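Local coordinates for protein beta-lactamase (Francisella tularensis subsp. tularensis, PDB 3P09) that probably hydrolyses the amide bond of beta-lactam rings, giving substituted beta-amino acids, as a class A beta-lactamase linked to antibiotic resistance, at residues Phe28-Ile39 against Asn270-Ile281. Numbering follows the deposited sequence.
Sequences FKNLENKYDGKI and NEEIIQQAAKLI. With SO4 (sulfate ion), chain G.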
ATOM      1  N   PHE A  28     -10.295 -16.872  -9.794  1.00 27.88           N
ATOM      2  CA  PHE A  28      -9.283 -15.859 -10.067  1.00 25.56           C
ATOM      3  C   PHE A  28      -8.779 -15.987 -11.503  1.00 29.55           C
ATOM      4  O   PHE A  28      -8.575 -14.990 -12.188  1.00 28.68           O
ATOM      5  CB  PHE A  28      -8.140 -15.964  -9.058  1.00 24.27           C
ATOM      6  CG  PHE A  28      -8.568 -15.675  -7.642  1.00 28.55           C
ATOM      7  CD1 PHE A  28      -9.446 -14.636  -7.372  1.00 31.99           C
ATOM      8  CD2 PHE A  28      -8.117 -16.452  -6.588  1.00 29.87           C
ATOM      9  CE1 PHE A  28      -9.856 -14.371  -6.075  1.00 34.76           C
ATOM     10  CE2 PHE A  28      -8.522 -16.192  -5.278  1.00 30.92           C
ATOM     11  CZ  PHE A  28      -9.390 -15.149  -5.023  1.00 28.07           C
ATOM     12  N   LYS A  29      -8.587 -17.223 -11.961  1.00 28.99           N
ATOM     13  CA  LYS A  29      -8.205 -17.474 -13.349  1.00 29.67           C
ATOM     14  C   LYS A  29      -9.232 -16.933 -14.348  1.00 28.66           C
ATOM     15  O   LYS A  29      -8.872 -16.437 -15.414  1.00 32.31           O
ATOM     16  CB  LYS A  29      -7.994 -18.977 -13.589  1.00 32.32           C
ATOM     17  CG  LYS A  29      -7.584 -19.325 -15.015  1.00 37.13           C
ATOM     18  CD  LYS A  29      -6.213 -18.765 -15.361  1.00 43.88           C
ATOM     19  CE  LYS A  29      -5.822 -19.148 -16.783  1.00 57.26           C
ATOM     20  NZ  LYS A  29      -4.404 -18.826 -17.100  1.00 58.86           N
ATOM     21  N   ASN A  30     -10.513 -17.036 -14.010  1.00 33.45           N
ATOM     22  CA  ASN A  30     -11.548 -16.470 -14.863  1.00 31.53           C
ATOM     23  C   ASN A  30     -11.409 -14.953 -14.986  1.00 30.50           C
ATOM     24  O   ASN A  30     -11.632 -14.390 -16.058  1.00 28.07           O
ATOM     25  CB  ASN A  30     -12.948 -16.860 -14.377  1.00 46.08           C
ATOM     26  CG  ASN A  30     -13.257 -18.334 -14.606  1.00 63.76           C
ATOM     27  OD1 ASN A  30     -12.626 -18.994 -15.439  1.00 61.59           O
ATOM     28  ND2 ASN A  30     -14.237 -18.856 -13.870  1.00 71.00           N
ATOM     29  N   LEU A  31     -11.028 -14.294 -13.892  1.00 28.82           N
ATOM     30  CA  LEU A  31     -10.822 -12.849 -13.942  1.00 28.65           C
ATOM     31  C   LEU A  31      -9.691 -12.491 -14.900  1.00 31.32           C
ATOM     32  O   LEU A  31      -9.785 -11.508 -15.639  1.00 29.88           O
ATOM     33  CB  LEU A  31     -10.536 -12.280 -12.546  1.00 26.53           C
ATOM     34  CG  LEU A  31     -11.639 -12.431 -11.490  1.00 23.32           C
ATOM     35  CD1 LEU A  31     -11.164 -11.850 -10.157  1.00 20.58           C
ATOM     36  CD2 LEU A  31     -12.922 -11.750 -11.943  1.00 26.87           C
ATOM     37  N   GLU A  32      -8.621 -13.285 -14.878  1.00 29.30           N
ATOM     38  CA  GLU A  32      -7.488 -13.069 -15.778  1.00 32.31           C
ATOM     39  C   GLU A  32      -7.881 -13.246 -17.244  1.00 33.36           C
ATOM     40  O   GLU A  32      -7.498 -12.448 -18.097  1.00 32.92           O
ATOM     41  CB  GLU A  32      -6.315 -13.990 -15.409  1.00 26.64           C
ATOM     42  CG  GLU A  32      -5.559 -13.490 -14.177  1.00 25.72           C
ATOM     43  CD  GLU A  32      -4.538 -14.479 -13.633  1.00 29.50           C
ATOM     44  OE1 GLU A  32      -4.608 -15.676 -13.976  1.00 29.50           O
ATOM     45  OE2 GLU A  32      -3.660 -14.055 -12.844  1.00 27.25           O
ATOM     46  N   ASN A  33      -8.646 -14.295 -17.523  1.00 29.05           N
ATOM     47  CA  ASN A  33      -9.146 -14.554 -18.869  1.00 34.62           C
ATOM     48  C   ASN A  33     -10.019 -13.413 -19.360  1.00 37.41           C
ATOM     49  O   ASN A  33      -9.973 -13.019 -20.528  1.00 34.09           O
ATOM     50  CB  ASN A  33      -9.963 -15.843 -18.878  1.00 36.39           C
ATOM     51  CG  ASN A  33      -9.099 -17.078 -18.713  1.00 41.88           C
ATOM     52  OD1 ASN A  33      -7.910 -17.056 -19.019  1.00 38.43           O
ATOM     53  ND2 ASN A  33      -9.697 -18.167 -18.229  1.00 44.01           N
ATOM     54  N   LYS A  34     -10.823 -12.891 -18.445  1.00 31.23           N
ATOM     55  CA  LYS A  34     -11.769 -11.838 -18.751  1.00 34.28           C
ATOM     56  C   LYS A  34     -11.063 -10.513 -19.057  1.00 31.01           C
ATOM     57  O   LYS A  34     -11.441  -9.803 -19.996  1.00 29.12           O
ATOM     58  CB  LYS A  34     -12.730 -11.686 -17.566  1.00 39.21           C
ATOM     59  CG  LYS A  34     -13.865 -10.714 -17.754  1.00 41.88           C
ATOM     60  CD  LYS A  34     -14.800 -10.791 -16.544  1.00 45.20           C
ATOM     61  CE  LYS A  34     -15.858  -9.702 -16.564  1.00 38.34           C
ATOM     62  NZ  LYS A  34     -16.508  -9.563 -15.233  1.00 38.27           N
ATOM     63  N   TYR A  35     -10.030 -10.189 -18.281  1.00 25.19           N
ATOM     64  CA  TYR A  35      -9.424  -8.855 -18.355  1.00 25.49           C
ATOM     65  C   TYR A  35      -7.983  -8.793 -18.887  1.00 26.42           C
ATOM     66  O   TYR A  35      -7.411  -7.703 -19.007  1.00 26.53           O
ATOM     67  CB  TYR A  35      -9.467  -8.196 -16.979  1.00 26.52           C
ATOM     68  CG  TYR A  35     -10.839  -7.796 -16.532  1.00 26.60           C
ATOM     69  CD1 TYR A  35     -11.553  -6.817 -17.205  1.00 23.40           C
ATOM     70  CD2 TYR A  35     -11.422  -8.382 -15.417  1.00 31.73           C
ATOM     71  CE1 TYR A  35     -12.819  -6.436 -16.780  1.00 30.08           C
ATOM     72  CE2 TYR A  35     -12.679  -8.017 -14.993  1.00 30.12           C
ATOM     73  CZ  TYR A  35     -13.376  -7.047 -15.671  1.00 32.90           C
ATOM     74  OH  TYR A  35     -14.630  -6.687 -15.222  1.00 37.13           O
ATOM     75  N   ASP A  36      -7.423  -9.954 -19.210  1.00 24.42           N
ATOM     76  CA  ASP A  36      -6.002 -10.096 -19.526  1.00 30.14           C
ATOM     77  C   ASP A  36      -5.143  -9.778 -18.303  1.00 31.84           C
ATOM     78  O   ASP A  36      -5.642  -9.285 -17.283  1.00 29.93           O
ATOM     79  CB  ASP A  36      -5.571  -9.198 -20.694  1.00 32.63           C
ATOM     80  CG  ASP A  36      -6.369  -9.449 -21.968  1.00 41.69           C
ATOM     81  OD1 ASP A  36      -6.770 -10.606 -22.228  1.00 40.38           O
ATOM     82  OD2 ASP A  36      -6.577  -8.472 -22.719  1.00 39.94           O
ATOM     83  N   GLY A  37      -3.847 -10.054 -18.417  1.00 23.92           N
ATOM     84  CA  GLY A  37      -2.905  -9.770 -17.350  1.00 25.42           C
ATOM     85  C   GLY A  37      -2.948 -10.759 -16.201  1.00 25.51           C
ATOM     86  O   GLY A  37      -3.439 -11.887 -16.341  1.00 24.64           O
ATOM     87  N   LYS A  38      -2.414 -10.332 -15.059  1.00 20.03           N
ATOM     88  CA  LYS A  38      -2.235 -11.218 -13.916  1.00 21.62           C
ATOM     89  C   LYS A  38      -2.801 -10.570 -12.664  1.00 23.92           C
ATOM     90  O   LYS A  38      -2.611  -9.373 -12.435  1.00 20.19           O
ATOM     91  CB  LYS A  38      -0.747 -11.510 -13.710  1.00 21.26           C
ATOM     92  CG  LYS A  38      -0.133 -12.369 -14.808  1.00 31.53           C
ATOM     93  CD  LYS A  38      -0.106 -13.833 -14.410  1.00 39.38           C
ATOM     94  CE  LYS A  38       0.183 -14.714 -15.609  1.00 44.23           C
ATOM     95  NZ  LYS A  38      -0.114 -16.144 -15.317  1.00 47.14           N
ATOM     96  N   ILE A  39      -3.500 -11.359 -11.857  1.00 18.50           N
ATOM     97  CA  ILE A  39      -3.968 -10.867 -10.574  1.00 15.80           C
ATOM     98  C   ILE A  39      -3.259 -11.644  -9.464  1.00 24.60           C
ATOM     99  O   ILE A  39      -3.031 -12.847  -9.588  1.00 22.50           O
ATOM    100  CB  ILE A  39      -5.487 -11.000 -10.440  1.00 14.99           C
ATOM    101  CG1 ILE A  39      -5.979 -10.227  -9.213  1.00 17.38           C
ATOM    102  CG2 ILE A  39      -5.879 -12.467 -10.346  1.00 22.33           C
ATOM    103  CD1 ILE A  39      -6.996  -9.177  -9.519  1.00 25.41           C
ATOM    104  N   ASN A 270      -7.333  -0.755 -13.840  1.00 21.19           N
ATOM    105  CA  ASN A 270      -8.559  -1.538 -13.855  1.00 22.33           C
ATOM    106  C   ASN A 270      -9.017  -1.797 -12.428  1.00 23.65           C
ATOM    107  O   ASN A 270      -8.532  -2.716 -11.781  1.00 23.71           O
ATOM    108  CB  ASN A 270      -8.313  -2.869 -14.583  1.00 22.81           C
ATOM    109  CG  ASN A 270      -9.559  -3.740 -14.657  1.00 29.87           C
ATOM    110  OD1 ASN A 270     -10.534  -3.524 -13.931  1.00 25.74           O
ATOM    111  ND2 ASN A 270      -9.531  -4.732 -15.537  1.00 30.07           N
ATOM    112  N   GLU A 271      -9.933  -0.971 -11.933  1.00 26.38           N
ATOM    113  CA  GLU A 271     -10.456  -1.129 -10.578  1.00 27.78           C
ATOM    114  C   GLU A 271     -11.505  -2.239 -10.497  1.00 28.95           C
ATOM    115  O   GLU A 271     -11.703  -2.852  -9.446  1.00 26.14           O
ATOM    116  CB  GLU A 271     -11.049   0.194 -10.081  1.00 26.40           C
ATOM    117  CG  GLU A 271     -10.012   1.312  -9.896  1.00 28.24           C
ATOM    118  CD  GLU A 271     -10.583   2.535  -9.177  1.00 28.90           C
ATOM    119  OE1 GLU A 271     -11.580   3.108  -9.668  1.00 26.94           O
ATOM    120  OE2 GLU A 271     -10.038   2.913  -8.110  1.00 29.47           O
ATOM    121  N   GLU A 272     -12.177  -2.510 -11.605  1.00 26.67           N
ATOM    122  CA  GLU A 272     -13.270  -3.478 -11.580  1.00 27.83           C
ATOM    123  C   GLU A 272     -12.770  -4.878 -11.246  1.00 20.74           C
ATOM    124  O   GLU A 272     -13.445  -5.636 -10.551  1.00 25.46           O
ATOM    125  CB  GLU A 272     -14.022  -3.498 -12.913  1.00 37.27           C
ATOM    126  CG  GLU A 272     -14.043  -2.158 -13.628  1.00 60.08           C
ATOM    127  CD  GLU A 272     -15.396  -1.480 -13.570  1.00 82.32           C
ATOM    128  OE1 GLU A 272     -16.419  -2.168 -13.783  1.00 89.55           O
ATOM    129  OE2 GLU A 272     -15.434  -0.256 -13.313  1.00 89.12           O
ATOM    130  N   ILE A 273     -11.594  -5.237 -11.745  1.00 18.17           N
ATOM    131  CA  ILE A 273     -11.076  -6.558 -11.435  1.00 21.60           C
ATOM    132  C   ILE A 273     -10.772  -6.698  -9.938  1.00 26.16           C
ATOM    133  O   ILE A 273     -11.013  -7.752  -9.346  1.00 22.74           O
ATOM    134  CB  ILE A 273      -9.863  -6.937 -12.284  1.00 20.53           C
ATOM    135  CG1 ILE A 273      -9.655  -8.452 -12.241  1.00 27.80           C
ATOM    136  CG2 ILE A 273      -8.597  -6.191 -11.822  1.00 18.95           C
ATOM    137  CD1 ILE A 273      -8.472  -8.927 -13.075  1.00 29.61           C
ATOM    138  N   ILE A 274     -10.260  -5.630  -9.330  1.00 20.66           N
ATOM    139  CA  ILE A 274     -10.053  -5.617  -7.899  1.00 20.94           C
ATOM    140  C   ILE A 274     -11.403  -5.799  -7.188  1.00 19.96           C
ATOM    141  O   ILE A 274     -11.518  -6.583  -6.240  1.00 24.29           O
ATOM    142  CB  ILE A 274      -9.396  -4.295  -7.413  1.00 23.73           C
ATOM    143  CG1 ILE A 274      -8.167  -3.955  -8.253  1.00 32.50           C
ATOM    144  CG2 ILE A 274      -9.032  -4.394  -5.932  1.00 20.75           C
ATOM    145  CD1 ILE A 274      -7.054  -4.945  -8.127  1.00 28.38           C
ATOM    146  N   GLN A 275     -12.424  -5.083  -7.643  1.00 20.54           N
ATOM    147  CA  GLN A 275     -13.740  -5.213  -7.022  1.00 22.00           C
ATOM    148  C   GLN A 275     -14.214  -6.658  -7.044  1.00 24.24           C
ATOM    149  O   GLN A 275     -14.716  -7.189  -6.047  1.00 25.37           O
ATOM    150  CB  GLN A 275     -14.764  -4.333  -7.731  1.00 26.08           C
ATOM    151  CG  GLN A 275     -14.434  -2.866  -7.662  1.00 23.33           C
ATOM    152  CD  GLN A 275     -15.332  -2.054  -8.552  1.00 28.69           C
ATOM    153  OE1 GLN A 275     -16.166  -2.605  -9.268  1.00 28.44           O
ATOM    154  NE2 GLN A 275     -15.170  -0.735  -8.519  1.00 27.65           N
ATOM    155  N   GLN A 276     -14.049  -7.300  -8.187  1.00 25.35           N
ATOM    156  CA  GLN A 276     -14.585  -8.637  -8.358  1.00 25.56           C
ATOM    157  C   GLN A 276     -13.784  -9.663  -7.554  1.00 25.66           C
ATOM    158  O   GLN A 276     -14.361 -10.555  -6.927  1.00 25.84           O
ATOM    159  CB  GLN A 276     -14.666  -8.984  -9.846  1.00 31.97           C
ATOM    160  CG  GLN A 276     -15.739  -8.169 -10.576  1.00 29.40           C
ATOM    161  CD  GLN A 276     -15.556  -8.177 -12.081  1.00 38.48           C
ATOM    162  OE1 GLN A 276     -15.341  -9.227 -12.688  1.00 33.44           O
ATOM    163  NE2 GLN A 276     -15.631  -7.000 -12.690  1.00 36.47           N
ATOM    164  N   ALA A 277     -12.462  -9.518  -7.558  1.00 20.61           N
ATOM    165  CA  ALA A 277     -11.608 -10.378  -6.751  1.00 26.59           C
ATOM    166  C   ALA A 277     -11.948 -10.223  -5.277  1.00 25.20           C
ATOM    167  O   ALA A 277     -12.048 -11.214  -4.551  1.00 26.44           O
ATOM    168  CB  ALA A 277     -10.141 -10.067  -6.992  1.00 22.91           C
ATOM    169  N   ALA A 278     -12.132  -8.980  -4.837  1.00 19.34           N
ATOM    170  CA  ALA A 278     -12.454  -8.714  -3.431  1.00 23.07           C
ATOM    171  C   ALA A 278     -13.798  -9.310  -3.036  1.00 24.69           C
ATOM    172  O   ALA A 278     -13.998  -9.710  -1.891  1.00 28.04           O
ATOM    173  CB  ALA A 278     -12.431  -7.208  -3.144  1.00 21.97           C
ATOM    174  N   LYS A 279     -14.730  -9.354  -3.979  1.00 26.60           N
ATOM    175  CA  LYS A 279     -16.061  -9.887  -3.693  1.00 32.52           C
ATOM    176  C   LYS A 279     -15.992 -11.403  -3.520  1.00 27.08           C
ATOM    177  O   LYS A 279     -16.656 -11.980  -2.648  1.00 30.79           O
ATOM    178  CB  LYS A 279     -17.037  -9.516  -4.809  1.00 33.66           C
ATOM    179  CG  LYS A 279     -18.458 -10.027  -4.592  1.00 37.89           C
ATOM    180  CD  LYS A 279     -18.963  -9.640  -3.206  1.00 46.26           C
ATOM    181  CE  LYS A 279     -20.474  -9.482  -3.187  1.00 56.23           C
ATOM    182  NZ  LYS A 279     -20.891  -8.288  -3.979  1.00 63.17           N
ATOM    183  N   LEU A 280     -15.187 -12.046  -4.362  1.00 25.01           N
ATOM    184  CA  LEU A 280     -14.970 -13.478  -4.253  1.00 31.00           C
ATOM    185  C   LEU A 280     -14.421 -13.771  -2.874  1.00 29.85           C
ATOM    186  O   LEU A 280     -14.831 -14.713  -2.207  1.00 26.62           O
ATOM    187  CB  LEU A 280     -13.981 -13.954  -5.313  1.00 33.87           C
ATOM    188  CG  LEU A 280     -14.529 -13.966  -6.741  1.00 30.89           C
ATOM    189  CD1 LEU A 280     -13.421 -14.182  -7.760  1.00 30.88           C
ATOM    190  CD2 LEU A 280     -15.602 -15.044  -6.872  1.00 36.99           C
ATOM    191  N   ILE A 281     -13.488 -12.942  -2.445  1.00 24.68           N
ATOM    192  CA  ILE A 281     -12.819 -13.178  -1.181  1.00 28.56           C
ATOM    193  C   ILE A 281     -13.776 -12.955  -0.015  1.00 30.96           C
ATOM    194  O   ILE A 281     -13.831 -13.755   0.927  1.00 28.76           O
ATOM    195  CB  ILE A 281     -11.573 -12.306  -1.067  1.00 22.81           C
ATOM    196  CG1 ILE A 281     -10.532 -12.810  -2.083  1.00 24.92           C
ATOM    197  CG2 ILE A 281     -11.017 -12.368   0.339  1.00 23.58           C
ATOM    198  CD1 ILE A 281      -9.482 -11.803  -2.463  1.00 26.91           C
TER
HETATM  199  S   SO4 G 289       0.522 -19.757 -16.477  0.79 95.12           S
HETATM  200  O1  SO4 G 289      -0.752 -19.038 -16.534  0.79 91.86           O
HETATM  201  O2  SO4 G 289       0.626 -20.665 -17.618  0.79 94.32           O
HETATM  202  O3  SO4 G 289       1.623 -18.797 -16.522  0.79 89.91           O
HETATM  203  O4  SO4 G 289       0.592 -20.534 -15.241  0.79 95.18           O
HETATM  204  O   HOH W   1      -8.038  -4.887 -17.983  1.00 32.10           O
HETATM  205  O   HOH W   2     -15.592  -3.768 -15.937  1.00 55.96           O
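Leu31 settles as a knob among Ile273, Gln276, Ala277 and Leu280, joining the N- and C-terminal helices that pack antiparallel on one face of the five-stranded sheet in the alpha/beta domain of the class A beta-lactamase fold. The two helix segments run at 165° with axes 10.5 Å apart, and their meeting illustrates how an apolar seam can be closed by polar groups at its outer margin. Within the seam, Leu31 CD1 lies 3.8 Å from Ala277 CB, while Phe28 slides past Leu280 and turns its ring edge to Ile281, Phe28 CZ lying 3.9 Å from Ile281 CG1. From the strand beneath, with CG1 anti to its backbone N (chi1 -169°), Ile39 sends CD1 toward Ile273 CD1, 3.9 Å away, the two side chains meeting tip to tip. Ile257 and Tyr259 of strand 253-260 extend this packing to the sheet.

Polar contacts gather around Gln276. The extended chain of Lys34 brings NZ to donate a hydrogen bond to Gln276 OE1 (2.8 Å), the nitrogen standing 32° off the carbonyl plane, and the other end of the amide donates from NE2 to Tyr35 OH at 2.7 Å. With both ends engaged, the two bonds help fix the amide's rotation. At the helix start, Asn270 is the N-cap, its OD1 accepting from Ile273 N, while Asn270 ND2 lies over one face of the Tyr35 ring, 3.3 Å from Tyr35 CD1; a water accepts from that same ND2 and donates to Tyr35 O.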